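PDB 4XUK: putative hydrolase from Acinetobacter sp. NBRC 100985, which probably hydrolyses organophosphorus compounds, and perhaps lactones, with the pair of zinc ions it binds as a member of the metallo-beta-lactamase superfamily. Local coordinates for residues A123-N134 against P170-K181; Q8-I16 against L206-F215. The protein carries 2 engineered substitutions. All coordinates share one frame; numbering follows the deposited sequence.

Interaction 1: residues A123-N134 against P170-K181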
loop_
_atom_site.group_PDB
_atom_site.type_symbol
_atom_site.label_atom_id
_atom_site.label_comp_id
_atom_site.label_asym_id
_atom_site.label_seq_id
_atom_site.Cartn_x
_atom_site.Cartn_y
_atom_site.Cartn_z
ATOM N N ALA A 123 -31.484 -2.745 -8.126
ATOM C CA ALA A 123 -30.515 -3.377 -7.235
ATOM C C ALA A 123 -29.299 -3.840 -8.013
ATOM O O ALA A 123 -29.426 -4.364 -9.128
ATOM C CB ALA A 123 -31.151 -4.556 -6.482
ATOM N N ASN A 124 -28.118 -3.613 -7.447
ATOM C CA ASN A 124 -26.923 -4.209 -8.013
ATOM C C ASN A 124 -26.743 -5.631 -7.516
ATOM O O ASN A 124 -26.061 -6.413 -8.155
ATOM C CB ASN A 124 -25.670 -3.402 -7.663
ATOM C CG ASN A 124 -25.486 -2.184 -8.544
ATOM O OD1 ASN A 124 -25.885 -2.171 -9.705
ATOM N ND2 ASN A 124 -24.853 -1.158 -7.996
ATOM N N PHE A 125 -27.340 -5.961 -6.371
ATOM C CA PHE A 125 -27.100 -7.264 -5.764
ATOM C C PHE A 125 -28.412 -8.030 -5.545
ATOM O O PHE A 125 -28.975 -8.025 -4.448
ATOM C CB PHE A 125 -26.294 -7.082 -4.476
ATOM C CG PHE A 125 -25.012 -6.310 -4.691
ATOM C CD1 PHE A 125 -23.884 -6.946 -5.185
ATOM C CD2 PHE A 125 -24.952 -4.946 -4.448
ATOM C CE1 PHE A 125 -22.704 -6.246 -5.414
ATOM C CE2 PHE A 125 -23.777 -4.235 -4.676
ATOM C CZ PHE A 125 -22.650 -4.891 -5.159
ATOM N N PRO A 126 -28.884 -8.712 -6.600
ATOM C CA PRO A 126 -30.257 -9.232 -6.657
ATOM C C PRO A 126 -30.565 -10.334 -5.638
ATOM O O PRO A 126 -31.738 -10.544 -5.347
ATOM C CB PRO A 126 -30.375 -9.764 -8.094
ATOM C CG PRO A 126 -28.992 -10.046 -8.520
ATOM C CD PRO A 126 -28.105 -9.055 -7.806
ATOM N N ASN A 127 -29.547 -10.989 -5.085
ATOM C CA ASN A 127 -29.768 -12.048 -4.100
ATOM C C ASN A 127 -29.391 -11.659 -2.672
ATOM O O ASN A 127 -29.344 -12.504 -1.776
ATOM C CB ASN A 127 -29.000 -13.295 -4.515
ATOM C CG ASN A 127 -29.420 -13.787 -5.871
ATOM O OD1 ASN A 127 -30.611 -13.877 -6.155
ATOM N ND2 ASN A 127 -28.454 -14.071 -6.732
ATOM N N ALA A 128 -29.138 -10.375 -2.464
ATOM C CA ALA A 128 -28.628 -9.910 -1.186
ATOM C C ALA A 128 -29.702 -9.273 -0.323
ATOM O O ALA A 128 -30.595 -8.564 -0.816
ATOM C CB ALA A 128 -27.497 -8.908 -1.403
ATOM N N THR A 129 -29.603 -9.500 0.976
ATOM C CA THR A 129 -30.347 -8.660 1.888
ATOM C C THR A 129 -29.424 -7.703 2.636
ATOM O O THR A 129 -28.301 -8.049 3.058
ATOM C CB THR A 129 -31.334 -9.458 2.783
ATOM O OG1 THR A 129 -31.306 -8.984 4.141
ATOM C CG2 THR A 129 -31.038 -10.903 2.712
ATOM N N VAL A 130 -29.917 -6.478 2.738
ATOM C CA VAL A 130 -29.166 -5.345 3.236
ATOM C C VAL A 130 -29.560 -5.100 4.689
ATOM O O VAL A 130 -30.764 -5.076 5.023
ATOM C CB VAL A 130 -29.478 -4.100 2.376
ATOM C CG1 VAL A 130 -28.823 -2.863 2.950
ATOM C CG2 VAL A 130 -29.038 -4.329 0.929
ATOM N N TYR A 131 -28.547 -4.955 5.545
ATOM C CA TYR A 131 -28.735 -4.655 6.970
ATOM C C TYR A 131 -28.087 -3.335 7.352
ATOM O O TYR A 131 -26.990 -3.004 6.880
ATOM C CB TYR A 131 -28.055 -5.707 7.841
ATOM C CG TYR A 131 -28.699 -7.062 7.840
ATOM C CD1 TYR A 131 -28.474 -7.960 6.804
ATOM C CD2 TYR A 131 -29.502 -7.457 8.896
ATOM C CE1 TYR A 131 -29.064 -9.223 6.814
ATOM C CE2 TYR A 131 -30.097 -8.709 8.914
ATOM C CZ TYR A 131 -29.866 -9.584 7.877
ATOM O OH TYR A 131 -30.460 -10.825 7.907
ATOM N N VAL A 132 -28.735 -2.614 8.259
ATOM C CA VAL A 132 -28.153 -1.411 8.852
ATOM C C VAL A 132 -28.786 -1.304 10.246
ATOM O O VAL A 132 -29.830 -1.926 10.502
ATOM C CB VAL A 132 -28.465 -0.174 7.976
ATOM C CG1 VAL A 132 -29.960 0.163 8.053
ATOM C CG2 VAL A 132 -27.589 1.016 8.361
ATOM N N SER A 133 -28.173 -0.557 11.160
ATOM C CA SER A 133 -28.696 -0.540 12.524
ATOM C C SER A 133 -30.066 0.137 12.616
ATOM O O SER A 133 -30.383 1.044 11.837
ATOM C CB SER A 133 -27.720 0.130 13.487
ATOM O OG SER A 133 -27.872 1.538 13.465
ATOM N N ASN A 134 -30.848 -0.318 13.567
ATOM C CA ASN A 134 -32.111 0.287 13.937
ATOM C C ASN A 134 -32.026 1.797 14.149
ATOM O O ASN A 134 -32.767 2.542 13.594
ATOM C CB ASN A 134 -32.715 -0.410 15.174
ATOM C CG ASN A 134 -31.795 -0.375 16.410
ATOM O OD1 ASN A 134 -30.606 -0.194 16.330
ATOM N ND2 ASN A 134 -32.379 -0.575 17.552
ATOM N N PRO A 170 -35.339 -0.494 -3.966
ATOM C CA PRO A 170 -35.405 -1.798 -4.635
ATOM C C PRO A 170 -35.277 -2.961 -3.656
ATOM O O PRO A 170 -35.795 -4.043 -3.942
ATOM C CB PRO A 170 -34.184 -1.778 -5.564
ATOM C CG PRO A 170 -33.884 -0.352 -5.785
ATOM C CD PRO A 170 -34.225 0.323 -4.490
ATOM N N TYR A 171 -34.596 -2.760 -2.531
ATOM C CA TYR A 171 -34.446 -3.848 -1.571
ATOM C C TYR A 171 -35.661 -3.947 -0.650
ATOM O O TYR A 171 -36.116 -5.051 -0.341
ATOM C CB TYR A 171 -33.142 -3.715 -0.777
ATOM C CG TYR A 171 -31.921 -3.896 -1.643
ATOM C CD1 TYR A 171 -31.429 -2.843 -2.416
ATOM C CD2 TYR A 171 -31.277 -5.124 -1.718
ATOM C CE1 TYR A 171 -30.309 -3.012 -3.237
ATOM C CE2 TYR A 171 -30.150 -5.298 -2.524
ATOM C CZ TYR A 171 -29.678 -4.240 -3.282
ATOM O OH TYR A 171 -28.568 -4.415 -4.094
ATOM N N GLN A 172 -36.187 -2.802 -0.221
ATOM C CA GLN A 172 -37.456 -2.776 0.513
ATOM C C GLN A 172 -38.574 -3.458 -0.275
ATOM O O GLN A 172 -39.357 -4.238 0.280
ATOM C CB GLN A 172 -37.848 -1.337 0.847
ATOM C CG GLN A 172 -37.009 -0.693 1.965
ATOM C CD GLN A 172 -37.353 0.773 2.140
ATOM O OE1 GLN A 172 -37.476 1.513 1.158
ATOM N NE2 GLN A 172 -37.544 1.194 3.385
ATOM N N ALA A 173 -38.641 -3.172 -1.573
ATOM C CA ALA A 173 -39.637 -3.799 -2.447
ATOM C C ALA A 173 -39.578 -5.335 -2.433
ATOM O O ALA A 173 -40.600 -5.998 -2.626
ATOM C CB ALA A 173 -39.494 -3.283 -3.855
ATOM N N LYS A 174 -38.389 -5.895 -2.213
ATOM C CA LYS A 174 -38.222 -7.347 -2.163
ATOM C C LYS A 174 -38.195 -7.881 -0.738
ATOM O O LYS A 174 -37.910 -9.068 -0.530
ATOM C CB LYS A 174 -36.926 -7.763 -2.868
ATOM C CG LYS A 174 -36.940 -7.558 -4.382
ATOM C CD LYS A 174 -36.965 -8.890 -5.107
ATOM C CE LYS A 174 -36.729 -8.711 -6.602
ATOM N NZ LYS A 174 -36.342 -9.998 -7.256
ATOM N N GLN A 175 -38.484 -7.014 0.233
ATOM C CA GLN A 175 -38.464 -7.386 1.655
ATOM C C GLN A 175 -37.063 -7.850 2.065
ATOM O O GLN A 175 -36.904 -8.776 2.874
ATOM C CB GLN A 175 -39.520 -8.465 1.974
ATOM C CG GLN A 175 -40.898 -8.151 1.373
ATOM C CD GLN A 175 -42.021 -9.002 1.953
ATOM O OE1 GLN A 175 -41.807 -10.141 2.386
ATOM N NE2 GLN A 175 -43.229 -8.449 1.953
ATOM N N ARG A 176 -36.070 -7.208 1.486
ATOM C CA ARG A 176 -34.667 -7.489 1.762
ATOM C C ARG A 176 -33.858 -6.284 2.271
ATOM O O ARG A 176 -32.672 -6.181 2.071
ATOM C CB ARG A 176 -33.989 -8.132 0.563
ATOM C CG ARG A 176 -34.717 -9.318 -0.007
ATOM C CD ARG A 176 -34.183 -10.609 0.526
ATOM N NE ARG A 176 -33.807 -11.398 -0.585
ATOM C CZ ARG A 176 -32.685 -12.062 -0.771
ATOM N NH1 ARG A 176 -31.696 -12.131 0.081
ATOM N NH2 ARG A 176 -32.588 -12.660 -1.885
ATOM N N PHE A 177 -34.539 -5.387 2.942
ATOM C CA PHE A 177 -33.863 -4.330 3.691
ATOM C C PHE A 177 -34.242 -4.502 5.156
ATOM O O PHE A 177 -35.421 -4.403 5.523
ATOM C CB PHE A 177 -34.286 -2.957 3.181
ATOM C CG PHE A 177 -33.646 -1.818 3.918
ATOM C CD1 PHE A 177 -32.335 -1.456 3.649
ATOM C CD2 PHE A 177 -34.354 -1.118 4.881
ATOM C CE1 PHE A 177 -31.744 -0.402 4.331
ATOM C CE2 PHE A 177 -33.770 -0.074 5.565
ATOM C CZ PHE A 177 -32.469 0.284 5.289
ATOM N N LYS A 178 -33.242 -4.760 5.990
ATOM C CA LYS A 178 -33.487 -5.181 7.359
ATOM C C LYS A 178 -32.761 -4.248 8.315
ATOM O O LYS A 178 -31.736 -3.658 7.958
ATOM C CB LYS A 178 -32.967 -6.605 7.563
ATOM C CG LYS A 178 -33.475 -7.625 6.557
ATOM C CD LYS A 178 -34.977 -7.819 6.687
ATOM C CE LYS A 178 -35.459 -9.017 5.881
ATOM N NZ LYS A 178 -36.904 -9.280 6.144
ATOM N N THR A 179 -33.287 -4.109 9.527
ATOM C CA THR A 179 -32.550 -3.419 10.582
ATOM C C THR A 179 -32.252 -4.374 11.735
ATOM O O THR A 179 -32.897 -5.421 11.860
ATOM C CB THR A 179 -33.273 -2.148 11.079
ATOM O OG1 THR A 179 -34.483 -2.500 11.755
ATOM C CG2 THR A 179 -33.601 -1.234 9.903
ATOM N N TYR A 180 -31.260 -4.026 12.555
ATOM C CA TYR A 180 -30.866 -4.870 13.684
ATOM C C TYR A 180 -30.668 -4.037 14.943
ATOM O O TYR A 180 -30.597 -2.802 14.886
ATOM C CB TYR A 180 -29.575 -5.650 13.382
ATOM C CG TYR A 180 -28.383 -4.757 13.106
ATOM C CD1 TYR A 180 -27.692 -4.141 14.147
ATOM C CD2 TYR A 180 -27.955 -4.520 11.806
ATOM C CE1 TYR A 180 -26.620 -3.318 13.902
ATOM C CE2 TYR A 180 -26.868 -3.696 11.548
ATOM C CZ TYR A 180 -26.210 -3.102 12.603
ATOM O OH TYR A 180 -25.133 -2.274 12.368
ATOM N N LYS A 181 -30.502 -4.708 16.056
ATOM C CA LYS A 181 -30.197 -4.060 17.304
ATOM C C LYS A 181 -28.903 -4.586 17.894
ATOM O O LYS A 181 -28.483 -5.642 17.565
ATOM C CB LYS A 181 -31.345 -4.292 18.271
ATOM C CG LYS A 181 -32.467 -3.328 18.085
ATOM C CD LYS A 181 -31.992 -1.868 18.216
ATOM C CE LYS A 181 -30.970 -1.673 19.343
ATOM N NZ LYS A 181 -29.690 -1.111 18.878
HETATM O O HOH W 1 -31.783 -14.721 -3.117
HETATM O O HOH W 2 -25.555 0.802 11.132
#

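Interaction 2: residues Q8-I16 against L206-F215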
loop_
_atom_site.group_PDB
_atom_site.type_symbol
_atom_site.label_atom_id
_atom_site.label_comp_id
_atom_site.label_asym_id
_atom_site.label_seq_id
_atom_site.Cartn_x
_atom_site.Cartn_y
_atom_site.Cartn_z
ATOM N N GLN A 8 -6.741 -8.891 -2.410
ATOM C CA GLN A 8 -7.208 -10.047 -1.654
ATOM C C GLN A 8 -6.410 -10.223 -0.374
ATOM O O GLN A 8 -5.200 -10.447 -0.421
ATOM C CB GLN A 8 -7.095 -11.337 -2.490
ATOM C CG GLN A 8 -7.796 -11.296 -3.854
ATOM C CD GLN A 8 -9.314 -11.312 -3.771
ATOM O OE1 GLN A 8 -9.905 -11.156 -2.698
ATOM N NE2 GLN A 8 -9.958 -11.510 -4.923
ATOM N N TYR A 9 -7.091 -10.132 0.766
ATOM C CA TYR A 9 -6.460 -10.368 2.065
ATOM C C TYR A 9 -6.971 -11.689 2.635
ATOM O O TYR A 9 -8.178 -11.898 2.733
ATOM C CB TYR A 9 -6.759 -9.211 3.035
ATOM C CG TYR A 9 -6.180 -9.425 4.416
ATOM C CD1 TYR A 9 -4.832 -9.205 4.664
ATOM C CD2 TYR A 9 -6.976 -9.864 5.469
ATOM C CE1 TYR A 9 -4.291 -9.411 5.921
ATOM C CE2 TYR A 9 -6.443 -10.070 6.729
ATOM C CZ TYR A 9 -5.095 -9.839 6.943
ATOM O OH TYR A 9 -4.555 -10.045 8.189
ATOM N N GLN A 10 -6.056 -12.588 2.992
ATOM C CA GLN A 10 -6.455 -13.890 3.517
ATOM C C GLN A 10 -6.361 -13.938 5.038
ATOM O O GLN A 10 -5.311 -13.646 5.621
ATOM C CB GLN A 10 -5.599 -15.008 2.913
ATOM C CG GLN A 10 -6.166 -16.413 3.150
ATOM C CD GLN A 10 -7.320 -16.746 2.216
ATOM O OE1 GLN A 10 -7.427 -16.189 1.121
ATOM N NE2 GLN A 10 -8.191 -17.662 2.647
ATOM N N ALA A 11 -7.464 -14.310 5.675
ATOM C CA ALA A 11 -7.484 -14.476 7.120
ATOM C C ALA A 11 -7.889 -15.907 7.419
ATOM O O ALA A 11 -9.067 -16.192 7.648
ATOM C CB ALA A 11 -8.455 -13.503 7.751
ATOM N N GLY A 12 -6.912 -16.807 7.406
ATOM C CA GLY A 12 -7.196 -18.214 7.621
ATOM C C GLY A 12 -8.070 -18.747 6.504
ATOM O O GLY A 12 -7.679 -18.698 5.336
ATOM N N ASP A 13 -9.258 -19.233 6.855
ATOM C CA ASP A 13 -10.197 -19.755 5.863
ATOM C C ASP A 13 -11.038 -18.678 5.176
ATOM O O ASP A 13 -11.873 -18.983 4.320
ATOM C CB ASP A 13 -11.130 -20.783 6.508
ATOM C CG ASP A 13 -10.428 -22.086 6.818
ATOM O OD1 ASP A 13 -9.386 -22.371 6.187
ATOM O OD2 ASP A 13 -10.922 -22.832 7.692
ATOM N N VAL A 14 -10.819 -17.422 5.540
ATOM C CA VAL A 14 -11.665 -16.350 5.031
ATOM C C VAL A 14 -10.885 -15.455 4.081
ATOM O O VAL A 14 -9.738 -15.102 4.348
ATOM C CB VAL A 14 -12.228 -15.511 6.189
ATOM C CG1 VAL A 14 -13.130 -14.380 5.672
ATOM C CG2 VAL A 14 -12.976 -16.408 7.152
ATOM N N GLN A 15 -11.498 -15.104 2.959
ATOM C CA GLN A 15 -10.877 -14.155 2.049
ATOM C C GLN A 15 -11.661 -12.860 2.108
ATOM O O GLN A 15 -12.888 -12.856 1.956
ATOM C CB GLN A 15 -10.858 -14.689 0.613
ATOM C CG GLN A 15 -10.251 -13.709 -0.380
ATOM C CD GLN A 15 -10.180 -14.251 -1.802
ATOM O OE1 GLN A 15 -11.199 -14.543 -2.423
ATOM N NE2 GLN A 15 -8.967 -14.376 -2.326
ATOM N N ILE A 16 -10.952 -11.772 2.377
ATOM C CA ILE A 16 -11.545 -10.447 2.346
ATOM C C ILE A 16 -10.999 -9.717 1.122
ATOM O O ILE A 16 -9.791 -9.654 0.919
ATOM C CB ILE A 16 -11.201 -9.657 3.620
ATOM C CG1 ILE A 16 -11.787 -10.376 4.838
ATOM C CG2 ILE A 16 -11.732 -8.229 3.517
ATOM C CD1 ILE A 16 -11.251 -9.902 6.178
ATOM N N LEU A 206 -15.491 -9.563 12.766
ATOM C CA LEU A 206 -15.441 -10.937 12.279
ATOM C C LEU A 206 -14.318 -11.638 13.021
ATOM O O LEU A 206 -13.152 -11.284 12.859
ATOM C CB LEU A 206 -15.108 -10.958 10.782
ATOM C CG LEU A 206 -15.593 -12.079 9.840
ATOM C CD1 LEU A 206 -14.488 -12.566 8.912
ATOM C CD2 LEU A 206 -16.243 -13.238 10.568
ATOM N N LYS A 207 -14.654 -12.621 13.844
ATOM C CA LYS A 207 -13.611 -13.420 14.488
ATOM C C LYS A 207 -13.370 -14.716 13.725
ATOM O O LYS A 207 -14.278 -15.527 13.539
ATOM C CB LYS A 207 -13.948 -13.691 15.958
ATOM C CG LYS A 207 -14.169 -12.413 16.765
ATOM C CD LYS A 207 -14.378 -12.690 18.252
ATOM C CE LYS A 207 -15.068 -11.514 18.945
ATOM N NZ LYS A 207 -16.530 -11.441 18.625
ATOM N N THR A 208 -12.140 -14.894 13.258
ATOM C CA THR A 208 -11.753 -16.121 12.591
ATOM C C THR A 208 -10.727 -16.830 13.462
ATOM O O THR A 208 -10.368 -16.343 14.538
ATOM C CB THR A 208 -11.133 -15.828 11.221
ATOM O OG1 THR A 208 -9.833 -15.250 11.401
ATOM C CG2 THR A 208 -12.004 -14.844 10.444
ATOM N N LYS A 209 -10.267 -17.988 13.006
ATOM C CA LYS A 209 -9.232 -18.725 13.719
ATOM C C LYS A 209 -7.946 -17.911 13.818
ATOM O O LYS A 209 -7.294 -17.635 12.810
ATOM C CB LYS A 209 -8.959 -20.054 13.017
ATOM C CG LYS A 209 -8.875 -19.941 11.499
ATOM C CD LYS A 209 -10.164 -20.389 10.829
ATOM C CE LYS A 209 -10.273 -21.911 10.786
ATOM N NZ LYS A 209 -11.653 -22.354 10.444
ATOM N N GLY A 210 -7.599 -17.505 15.035
ATOM C CA GLY A 210 -6.361 -16.777 15.268
ATOM C C GLY A 210 -6.299 -15.327 14.794
ATOM O O GLY A 210 -5.225 -14.719 14.810
ATOM N N GLU A 211 -7.434 -14.762 14.382
ATOM C CA GLU A 211 -7.441 -13.376 13.897
ATOM C C GLU A 211 -8.817 -12.736 14.020
ATOM O O GLU A 211 -9.826 -13.331 13.633
ATOM C CB GLU A 211 -6.963 -13.318 12.440
ATOM C CG GLU A 211 -6.929 -11.920 11.846
ATOM C CD GLU A 211 -6.260 -11.897 10.484
ATOM O OE1 GLU A 211 -5.720 -12.936 10.062
ATOM O OE2 GLU A 211 -6.273 -10.840 9.826
ATOM N N SER A 212 -8.857 -11.532 14.585
ATOM C CA SER A 212 -10.074 -10.736 14.593
ATOM C C SER A 212 -9.918 -9.596 13.598
ATOM O O SER A 212 -8.885 -8.914 13.581
ATOM C CB SER A 212 -10.357 -10.173 15.992
ATOM O OG SER A 212 -10.745 -11.194 16.894
ATOM N N ILE A 213 -10.944 -9.395 12.775
ATOM C CA ILE A 213 -10.960 -8.303 11.807
ATOM C C ILE A 213 -12.105 -7.371 12.144
ATOM O O ILE A 213 -13.251 -7.818 12.270
ATOM C CB ILE A 213 -11.163 -8.827 10.379
ATOM C CG1 ILE A 213 -10.067 -9.831 10.025
ATOM C CG2 ILE A 213 -11.178 -7.674 9.384
ATOM C CD1 ILE A 213 -10.604 -11.191 9.637
ATOM N N VAL A 214 -11.808 -6.083 12.327
ATOM C CA VAL A 214 -12.882 -5.123 12.557
ATOM C C VAL A 214 -13.084 -4.242 11.331
ATOM O O VAL A 214 -12.153 -3.591 10.857
ATOM C CB VAL A 214 -12.655 -4.254 13.814
ATOM C CG1 VAL A 214 -13.880 -3.383 14.073
ATOM C CG2 VAL A 214 -12.369 -5.146 15.035
ATOM N N PHE A 215 -14.300 -4.244 10.805
ATOM C CA PHE A 215 -14.623 -3.368 9.702
ATOM C C PHE A 215 -15.184 -2.119 10.356
ATOM O O PHE A 215 -16.344 -2.095 10.772
ATOM C CB PHE A 215 -15.629 -4.053 8.774
ATOM C CG PHE A 215 -15.099 -5.328 8.159
ATOM C CD1 PHE A 215 -15.071 -6.517 8.886
ATOM C CD2 PHE A 215 -14.592 -5.329 6.870
ATOM C CE1 PHE A 215 -14.556 -7.678 8.331
ATOM C CE2 PHE A 215 -14.074 -6.496 6.309
ATOM C CZ PHE A 215 -14.064 -7.666 7.040
HETATM O O HOH W 3 -3.922 -13.263 8.080
#

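Interaction 1: residues A123-N134 against P170-K181
Backbone bonds run first between V130 and its two partners, R176 and K178: V130 N gives to R176 O at 2.9 Å, and V130 O takes K178 N at 2.7 Å. V132 repeats the pattern between K178 and Y180, and N134 N closes the parallel pairing on Y180 O at 2.8 Å. Among side-chain bonds, Y171 OH accepts F125 N at 3.0 Å and has a second partner in I117 O, which pins the loop before strand 129-133 to the end of the helix. The bent R176 chain lays one guanidinium face over A128 O, and its NH1 bonds weakly to N127 O at 3.0 Å. Three CH-pi contacts follow. V130 CG2, set beside its own backbone N (CG1 anti, chi1 174°), lies over one face of the Y171 ring, 3.8 Å from its centroid; S133 CA covers a face of the Y180 ring, whose hydroxyl bonds to Y204; K178 CB sits over Y131, on the other side of the sheet from V130. V130 CG1 makes apolar contact with F177 CD1. The strands form a beta-alpha-beta crossover whose connection holds helices 134-141 and 151-173; strand 177-180 is the sheet's outer strand in this chain, and strand 103-105 flanks 129-133 on its inner side.

Interaction 2: residues Q8-I16 against L206-F215
Y9 and E211 reach for each other from opposite directions, bridging two hairpins that share no backbone bond. With its CG anti to the backbone N (chi1 178°), Y9 extends across and its OH donates to E211 OE2 at a short 2.5 Å. The carboxylate oxygen lies at the edge of the ring, near its plane, is met on its syn side, and the two planes stand 79° apart. Beneath this polar pair A11 CB meets I213 CD1 at 3.7 Å. I16 CD1 comes tip to tip with the same I213 CD1, also at 3.7 Å, and touches F215 CZ. V14 splits its branches: CG1 meets L206 CD1 end on at 4.0 Å, CG2 lies against T208 CG2. Near the turns, K209 bends over D13 at about a right angle, its NZ 2.9 Å from D13 OD2 and above the carboxylate plane, in a salt bridge. Such apolar faces hold together the two sheets of the alpha-beta/beta-alpha sandwich of this superfamily. Polar contacts rim that packing: E211 OE2 also bonds to T260 OG1, and a water joins OE1 to Q10 O, so several polar partners share the carboxylate and would be expected to stabilise its negative charge.

Overall arrangement
From the N terminus the chain lays down the hairpin 8-16 at one border of the first mixed sheet, then runs 189 residues before the hairpin 206-215 of the second sheet folds against it, so interaction 2 closes a long loop and ties the two sheets together. Nested within that loop, interaction 1 closes a much shorter, largely helical one and completes the opposite border of the first sheet with strand 177-180. The centres of interactions 1 and 2 lie about 24 Å apart and the two do not touch. Five zinc ligands, H108, H110, D112, H113 and H197, fall inside the outer loop but outside the inner one; D218 and H265 come after the outer loop has closed.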